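Local coordinates for protein N-acetylglucosaminidase (Paenibacillus barengoltzii, PDB 6INX) that probably hydrolyses the bond between neighbouring N-acetylglucosamine units, as in the chitobiose core of N-glycans, on a family 18 TIM barrel, at residues I211-D214 and A215-L219; D311-A315 and Q316-G320; A171-Q174 and R175-F179. One frame throughout, in Å; residues are numbered along the deposited sequence.

Contact 1. Residues I211-D214 and A215-L219; sequences ISVD and ASVNL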
loop_
_atom_site.group_PDB
_atom_site.type_symbol
_atom_site.label_atom_id
_atom_site.label_comp_id
_atom_site.label_asym_id
_atom_site.label_seq_id
_atom_site.Cartn_x
_atom_site.Cartn_y
_atom_site.Cartn_z
ATOM N N ILE A 211 -0.473 -6.665 -2.589
ATOM C CA ILE A 211 0.422 -7.679 -2.037
ATOM C C ILE A 211 -0.302 -9.017 -1.878
ATOM O O ILE A 211 -1.531 -9.095 -1.801
ATOM C CB ILE A 211 1.040 -7.181 -0.714
ATOM C CG1 ILE A 211 2.286 -7.991 -0.310
ATOM C CG2 ILE A 211 0.001 -7.203 0.392
ATOM C CD1 ILE A 211 3.423 -7.986 -1.327
ATOM N N SER A 212 0.493 -10.087 -1.840
ATOM C CA SER A 212 0.039 -11.466 -1.710
ATOM C C SER A 212 1.295 -12.297 -1.482
ATOM O O SER A 212 2.411 -11.789 -1.609
ATOM C CB SER A 212 -0.697 -11.943 -2.973
ATOM O OG SER A 212 0.178 -11.964 -4.091
ATOM N N VAL A 213 1.112 -13.584 -1.155
ATOM C CA VAL A 213 2.261 -14.493 -1.095
ATOM C C VAL A 213 3.027 -14.456 -2.410
ATOM O O VAL A 213 4.251 -14.281 -2.443
ATOM C CB VAL A 213 1.815 -15.933 -0.781
ATOM C CG1 VAL A 213 3.003 -16.900 -0.972
ATOM C CG2 VAL A 213 1.215 -16.058 0.607
ATOM N N ASP A 214 2.299 -14.619 -3.520
ATOM C CA ASP A 214 2.925 -14.676 -4.833
ATOM C C ASP A 214 3.677 -13.381 -5.135
ATOM O O ASP A 214 4.827 -13.408 -5.591
ATOM C CB ASP A 214 1.822 -14.967 -5.862
ATOM C CG ASP A 214 2.320 -15.012 -7.290
ATOM O OD1 ASP A 214 3.277 -15.753 -7.599
ATOM O OD2 ASP A 214 1.693 -14.312 -8.121
ATOM N N ALA A 215 3.053 -12.229 -4.871
ATOM C CA ALA A 215 3.737 -10.968 -5.144
ATOM C C ALA A 215 4.946 -10.778 -4.234
ATOM O O ALA A 215 5.970 -10.231 -4.662
ATOM C CB ALA A 215 2.775 -9.786 -5.011
ATOM N N SER A 216 4.851 -11.236 -2.984
ATOM C CA SER A 216 5.961 -11.109 -2.040
ATOM C C SER A 216 7.143 -11.971 -2.465
ATOM O O SER A 216 8.282 -11.498 -2.494
ATOM C CB SER A 216 5.479 -11.456 -0.624
ATOM O OG SER A 216 6.540 -11.349 0.312
ATOM N N VAL A 217 6.882 -13.241 -2.794
ATOM C CA VAL A 217 7.933 -14.124 -3.293
ATOM C C VAL A 217 8.624 -13.496 -4.497
ATOM O O VAL A 217 9.854 -13.427 -4.568
ATOM C CB VAL A 217 7.350 -15.510 -3.614
ATOM C CG1 VAL A 217 8.394 -16.373 -4.330
ATOM C CG2 VAL A 217 6.841 -16.192 -2.338
ATOM N N ASN A 218 7.835 -12.991 -5.443
ATOM C CA ASN A 218 8.418 -12.344 -6.611
ATOM C C ASN A 218 9.302 -11.156 -6.223
ATOM O O ASN A 218 10.391 -10.984 -6.783
ATOM C CB ASN A 218 7.303 -11.946 -7.575
ATOM C CG ASN A 218 6.737 -13.139 -8.323
ATOM O OD1 ASN A 218 7.344 -14.210 -8.354
ATOM N ND2 ASN A 218 5.565 -12.963 -8.924
ATOM N N LEU A 219 8.863 -10.332 -5.262
ATOM C CA LEU A 219 9.689 -9.209 -4.811
ATOM C C LEU A 219 11.026 -9.688 -4.256
ATOM O O LEU A 219 12.085 -9.129 -4.573
ATOM C CB LEU A 219 8.954 -8.423 -3.725
ATOM C CG LEU A 219 7.786 -7.524 -4.105
ATOM C CD1 LEU A 219 7.209 -6.880 -2.844
ATOM C CD2 LEU A 219 8.232 -6.467 -5.098
#
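Val213 and Val217 stand side by side one helical turn apart, their branched ends pointing the same way, with Val213 CG1 4.1 Å from Val217 CG2. The beta-branched shape suits both places, because two methyls close to the backbone can fill a buried helix face without a long, flexible chain; here that face meets Ile232, on strand 230-235. Beneath them Val217 N bonds to Val213 O at 2.9 Å, almost straight. Asp214 and Asn218 repeat the same spacing toward a less buried side, but meet differently. Their carboxylate and amide planes are turned 68° against each other, and Asp214 OD1 stays 3.8 Å from Asn218 ND2, so the two touch without gripping. The firmer partner of Asp214 OD1 is the hydroxyl of Tyr312, on another helix. The turn is the start of helix 213-222, which links the parallel strands 179-183 and 230-235 of the TIM barrel in a beta-alpha-beta crossover, and Ser212 is its N-cap. The serine oxygen sits between its own backbone N and carbonyl carbon (chi1 64°), a position from which OG accepts Ala215 N at 3.0 Å and supplies the acceptor that the first turn lacks. OG also bonds to Thr203 OG1, which ties the cap to the preceding loop, whereas the buried Ser212 N has no partner. Ile211, just before the cap, reaches forward along the helix: CD1 lies 4.2 Å from Ala215 CB and equally far from Leu219 CD1, and approaches Ser216 N at 3.9 Å. A small alanine leaves room for that long isoleucine arm. Ser216 swings OG to the far side from its own N (chi1 180°), which brings the hydroxyl to Ala160 O.

Contact 2. Residues D311-A315 and Q316-G320; sequences DYVKA and QELAG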
loop_
_atom_site.group_PDB
_atom_site.type_symbol
_atom_site.label_atom_id
_atom_site.label_comp_id
_atom_site.label_asym_id
_atom_site.label_seq_id
_atom_site.Cartn_x
_atom_site.Cartn_y
_atom_site.Cartn_z
ATOM N N ASP A 311 0.953 -26.480 -2.478
ATOM C CA ASP A 311 1.129 -26.766 -3.900
ATOM C C ASP A 311 1.988 -25.704 -4.569
ATOM O O ASP A 311 2.791 -26.011 -5.457
ATOM C CB ASP A 311 -0.227 -26.834 -4.609
ATOM C CG ASP A 311 -1.112 -27.962 -4.103
ATOM O OD1 ASP A 311 -0.589 -28.930 -3.515
ATOM O OD2 ASP A 311 -2.341 -27.883 -4.307
ATOM N N TYR A 312 1.813 -24.438 -4.167
ATOM C CA TYR A 312 2.617 -23.349 -4.715
ATOM C C TYR A 312 4.084 -23.509 -4.338
ATOM O O TYR A 312 4.974 -23.299 -5.171
ATOM C CB TYR A 312 2.062 -22.015 -4.196
ATOM C CG TYR A 312 2.785 -20.768 -4.675
ATOM C CD1 TYR A 312 3.824 -20.200 -3.928
ATOM C CD2 TYR A 312 2.400 -20.130 -5.847
ATOM C CE1 TYR A 312 4.479 -19.055 -4.365
ATOM C CE2 TYR A 312 3.051 -18.978 -6.289
ATOM C CZ TYR A 312 4.082 -18.447 -5.541
ATOM O OH TYR A 312 4.722 -17.307 -5.990
ATOM N N VAL A 313 4.354 -23.895 -3.091
ATOM C CA VAL A 313 5.732 -24.118 -2.658
ATOM C C VAL A 313 6.390 -25.194 -3.512
ATOM O O VAL A 313 7.530 -25.041 -3.963
ATOM C CB VAL A 313 5.760 -24.474 -1.159
ATOM C CG1 VAL A 313 7.057 -25.170 -0.772
ATOM C CG2 VAL A 313 5.561 -23.217 -0.313
ATOM N N LYS A 314 5.664 -26.280 -3.778
ATOM C CA LYS A 314 6.220 -27.371 -4.574
ATOM C C LYS A 314 6.433 -26.946 -6.022
ATOM O O LYS A 314 7.498 -27.192 -6.599
ATOM C CB LYS A 314 5.302 -28.593 -4.501
ATOM C CG LYS A 314 5.212 -29.224 -3.122
ATOM C CD LYS A 314 4.165 -30.325 -3.117
ATOM C CE LYS A 314 4.342 -31.245 -1.938
ATOM N NZ LYS A 314 3.225 -32.228 -1.857
ATOM N N ALA A 315 5.438 -26.287 -6.620
ATOM C CA ALA A 315 5.535 -25.919 -8.026
ATOM C C ALA A 315 6.629 -24.887 -8.256
ATOM O O ALA A 315 7.339 -24.940 -9.268
ATOM C CB ALA A 315 4.189 -25.394 -8.525
ATOM N N GLN A 316 6.784 -23.945 -7.327
ATOM C CA GLN A 316 7.751 -22.867 -7.453
ATOM C C GLN A 316 9.102 -23.217 -6.853
ATOM O O GLN A 316 10.035 -22.415 -6.960
ATOM C CB GLN A 316 7.210 -21.581 -6.809
ATOM C CG GLN A 316 5.887 -21.099 -7.412
ATOM C CD GLN A 316 5.971 -20.891 -8.916
ATOM O OE1 GLN A 316 5.059 -21.263 -9.660
ATOM N NE2 GLN A 316 7.065 -20.301 -9.370
ATOM N N GLU A 317 9.214 -24.390 -6.225
ATOM C CA GLU A 317 10.476 -24.889 -5.685
ATOM C C GLU A 317 11.014 -23.985 -4.578
ATOM O O GLU A 317 12.206 -23.664 -4.524
ATOM C CB GLU A 317 11.503 -25.158 -6.789
ATOM C CG GLU A 317 10.943 -26.095 -7.860
ATOM C CD GLU A 317 11.997 -26.642 -8.802
ATOM O OE1 GLU A 317 13.141 -26.139 -8.795
ATOM O OE2 GLU A 317 11.674 -27.588 -9.552
ATOM N N LEU A 318 10.120 -23.586 -3.680
ATOM C CA LEU A 318 10.501 -22.812 -2.512
ATOM C C LEU A 318 10.952 -23.754 -1.394
ATOM O O LEU A 318 10.900 -24.983 -1.519
ATOM C CB LEU A 318 9.343 -21.923 -2.073
ATOM C CG LEU A 318 8.750 -21.040 -3.171
ATOM C CD1 LEU A 318 7.651 -20.156 -2.603
ATOM C CD2 LEU A 318 9.839 -20.207 -3.832
ATOM N N ALA A 319 11.388 -23.176 -0.273
ATOM C CA ALA A 319 11.938 -23.983 0.814
ATOM C C ALA A 319 10.859 -24.664 1.651
ATOM O O ALA A 319 11.071 -25.779 2.142
ATOM C CB ALA A 319 12.833 -23.132 1.718
ATOM N N GLY A 320 9.719 -24.014 1.857
ATOM C CA GLY A 320 8.700 -24.577 2.726
ATOM C C GLY A 320 7.793 -23.486 3.275
ATOM O O GLY A 320 7.647 -22.426 2.673
#
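Gln316 lays its CG methylene over the middle of the Tyr312 ring, 3.7 Å from the ring centroid and only 11° off the ring normal, a CH-pi contact. The tyrosine's first torsion sets CG opposite its own backbone N and beside the carbonyl carbon, which swings the ring toward the next turn, where Gln316 meets it. The glutamine's bend at chi2 (-56°) lifts the amide off the ring, its plane inclined to the aromatic one, so that the CG methylene is what touches the face. Leu318 CD1 reaches the same ring obliquely, 3.8 Å from Tyr312 CE1. Replacing Tyr312 with an alanine would probably leave Gln316 CG and Leu318 CD1 facing a gap and Asp214 without its hydroxyl mate. The backbone here closes a helix with a Schellman motif. Leu318 N bonds in the carbonyl plane to Val313 O at 3.0 Å, while a weak bond of 3.3 Å runs from Glu317 N to Lys314 O. Glu317 pays for the reversal with a left-handed backbone (phi 63°), and its extended chain suits an exposed site. As in other Schellman turns, apolar residues meet across the closure: Val313 CG1 lies 4.2 Å from Leu318 CB. Val313 CG2 also touches Gly320 O, at 3.7 Å. Glycine is needed there, since a CB at these backbone angles would jam against the preceding carbonyl oxygen. The turn thus delivers the chain from helix 303-316 to barrel strand 320-324, with Val313 and Leu318 resting on Ile232 of strand 230-235, and with Tyr312 and Leu318 against Val217 of helix 213-222.

Contact 3. Residues A171-Q174 and R175-F179; sequences AEVQ and RYLDF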
loop_
_atom_site.group_PDB
_atom_site.type_symbol
_atom_site.label_atom_id
_atom_site.label_comp_id
_atom_site.label_asym_id
_atom_site.label_seq_id
_atom_site.Cartn_x
_atom_site.Cartn_y
_atom_site.Cartn_z
ATOM N N ALA A 171 19.930 -9.022 -1.158
ATOM C CA ALA A 171 20.911 -9.830 -1.873
ATOM C C ALA A 171 22.137 -10.099 -1.011
ATOM O O ALA A 171 22.766 -11.155 -1.137
ATOM C CB ALA A 171 21.320 -9.128 -3.167
ATOM N N GLU A 172 22.483 -9.155 -0.132
ATOM C CA GLU A 172 23.580 -9.360 0.809
ATOM C C GLU A 172 23.107 -10.125 2.042
ATOM O O GLU A 172 23.770 -11.061 2.498
ATOM C CB GLU A 172 24.152 -8.007 1.230
ATOM C CG GLU A 172 24.741 -7.184 0.094
ATOM C CD GLU A 172 25.884 -7.892 -0.605
ATOM O OE1 GLU A 172 25.871 -7.953 -1.853
ATOM O OE2 GLU A 172 26.789 -8.397 0.091
ATOM N N VAL A 173 21.965 -9.715 2.595
ATOM C CA VAL A 173 21.407 -10.338 3.797
ATOM C C VAL A 173 21.314 -11.855 3.642
ATOM O O VAL A 173 21.678 -12.618 4.549
ATOM C CB VAL A 173 20.030 -9.719 4.093
ATOM C CG1 VAL A 173 19.213 -10.596 5.030
ATOM C CG2 VAL A 173 20.183 -8.288 4.637
ATOM N N GLN A 174 20.816 -12.317 2.490
ATOM C CA GLN A 174 20.506 -13.738 2.343
ATOM C C GLN A 174 21.740 -14.617 2.488
ATOM O O GLN A 174 21.625 -15.780 2.895
ATOM C CB GLN A 174 19.799 -14.008 1.010
ATOM C CG GLN A 174 20.633 -13.673 -0.220
ATOM C CD GLN A 174 21.562 -14.801 -0.644
ATOM O OE1 GLN A 174 21.376 -15.954 -0.260
ATOM N NE2 GLN A 174 22.577 -14.464 -1.433
ATOM N N ARG A 175 22.923 -14.078 2.169
ATOM C CA ARG A 175 24.143 -14.879 2.184
ATOM C C ARG A 175 24.450 -15.428 3.574
ATOM O O ARG A 175 25.080 -16.485 3.699
ATOM C CB ARG A 175 25.297 -14.027 1.645
ATOM C CG ARG A 175 26.585 -14.077 2.429
ATOM C CD ARG A 175 27.577 -13.051 1.878
ATOM N NE ARG A 175 28.805 -12.996 2.667
ATOM C CZ ARG A 175 29.887 -13.729 2.417
ATOM N NH1 ARG A 175 29.897 -14.577 1.397
ATOM N NH2 ARG A 175 30.961 -13.613 3.188
ATOM N N TYR A 176 23.990 -14.752 4.625
ATOM C CA TYR A 176 24.305 -15.143 5.994
ATOM C C TYR A 176 23.236 -16.011 6.635
ATOM O O TYR A 176 23.407 -16.436 7.782
ATOM C CB TYR A 176 24.537 -13.892 6.848
ATOM C CG TYR A 176 25.567 -13.010 6.211
ATOM C CD1 TYR A 176 26.885 -13.423 6.124
ATOM C CD2 TYR A 176 25.215 -11.795 5.641
ATOM C CE1 TYR A 176 27.835 -12.633 5.516
ATOM C CE2 TYR A 176 26.163 -10.995 5.029
ATOM C CZ TYR A 176 27.469 -11.426 4.969
ATOM O OH TYR A 176 28.417 -10.640 4.354
ATOM N N LEU A 177 22.166 -16.329 5.911
ATOM C CA LEU A 177 20.995 -16.970 6.492
ATOM C C LEU A 177 20.767 -18.358 5.909
ATOM O O LEU A 177 20.979 -18.587 4.712
ATOM C CB LEU A 177 19.751 -16.140 6.207
ATOM C CG LEU A 177 19.839 -14.691 6.673
ATOM C CD1 LEU A 177 18.540 -13.998 6.322
ATOM C CD2 LEU A 177 20.142 -14.630 8.171
ATOM N N ASP A 178 20.313 -19.277 6.761
ATOM C CA ASP A 178 19.891 -20.585 6.268
ATOM C C ASP A 178 18.634 -20.467 5.425
ATOM O O ASP A 178 18.496 -21.151 4.404
ATOM C CB ASP A 178 19.651 -21.538 7.437
ATOM C CG ASP A 178 20.920 -21.866 8.184
ATOM O OD1 ASP A 178 21.578 -22.865 7.829
ATOM O OD2 ASP A 178 21.278 -21.123 9.108
ATOM N N PHE A 179 17.694 -19.630 5.855
ATOM C CA PHE A 179 16.547 -19.287 5.027
ATOM C C PHE A 179 15.950 -17.979 5.524
ATOM O O PHE A 179 16.313 -17.466 6.590
ATOM C CB PHE A 179 15.501 -20.409 4.938
ATOM C CG PHE A 179 15.033 -20.951 6.264
ATOM C CD1 PHE A 179 15.513 -22.165 6.732
ATOM C CD2 PHE A 179 14.074 -20.289 7.015
ATOM C CE1 PHE A 179 15.066 -22.690 7.933
ATOM C CE2 PHE A 179 13.624 -20.811 8.222
ATOM C CZ PHE A 179 14.121 -22.012 8.678
#
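Val173 and Leu177 make the tight side, crossing at an angle with Val173 CG1 3.7 Å from Leu177 CD1. Both are buried, and branched aliphatic chains suit the place: Val173 lies against Phe130 and Leu134 of helix 126-148, Leu177 against Ile156 of strand 153-159. Three consecutive backbone bonds wind the chain between them, each from a residue to the one three places back. In all three the donor sits above the carbonyl plane and not on a lone pair; Tyr176 N is 3.1 Å from Val173 O. This turn carries the chain from helix 170-173 into strand 179-183 of the TIM barrel, and Lys229 NZ fastens it by bonding to the carbonyl oxygens of both Gln174 and Leu177. Toward solvent the grip slackens. Gln174 NE2 curls back to Ala171 O with a weak bond of 3.3 Å, and Glu172 OE2 stays 5.6 Å from Arg175 NE, an attraction at most. Arg175, though exposed, is steadied by its neighbour. With chi1 at 134°, away from a staggered value, it runs over Tyr176, CG 3.6 Å above the ring plane, and NE donates to Tyr176 OH at 2.9 Å, the oxygen lying in the guanidinium plane.

Along the chain the order is contact 3, contact 1, contact 2, all within the one family 18 TIM barrel. Contact 3 leads into strand 179-183, contact 1 begins the helix that follows this strand, and contact 2 leads into strand 320-324; strand 230-235 pairs in parallel with both strands. Contacts 1 and 2, centres 13 Å apart, touch directly: Asp214 OD1 lies 2.7 Å from Tyr312 OH, and Val217 CG2 packs on Leu318 CD1, joining helix 213-222 to the end of helix 303-316 and the turn after it. Contact 3 stands apart, its centre about 18 Å from contact 1 and 19 Å from contact 2, touching neither. Each marks a helix start or end beside the strands.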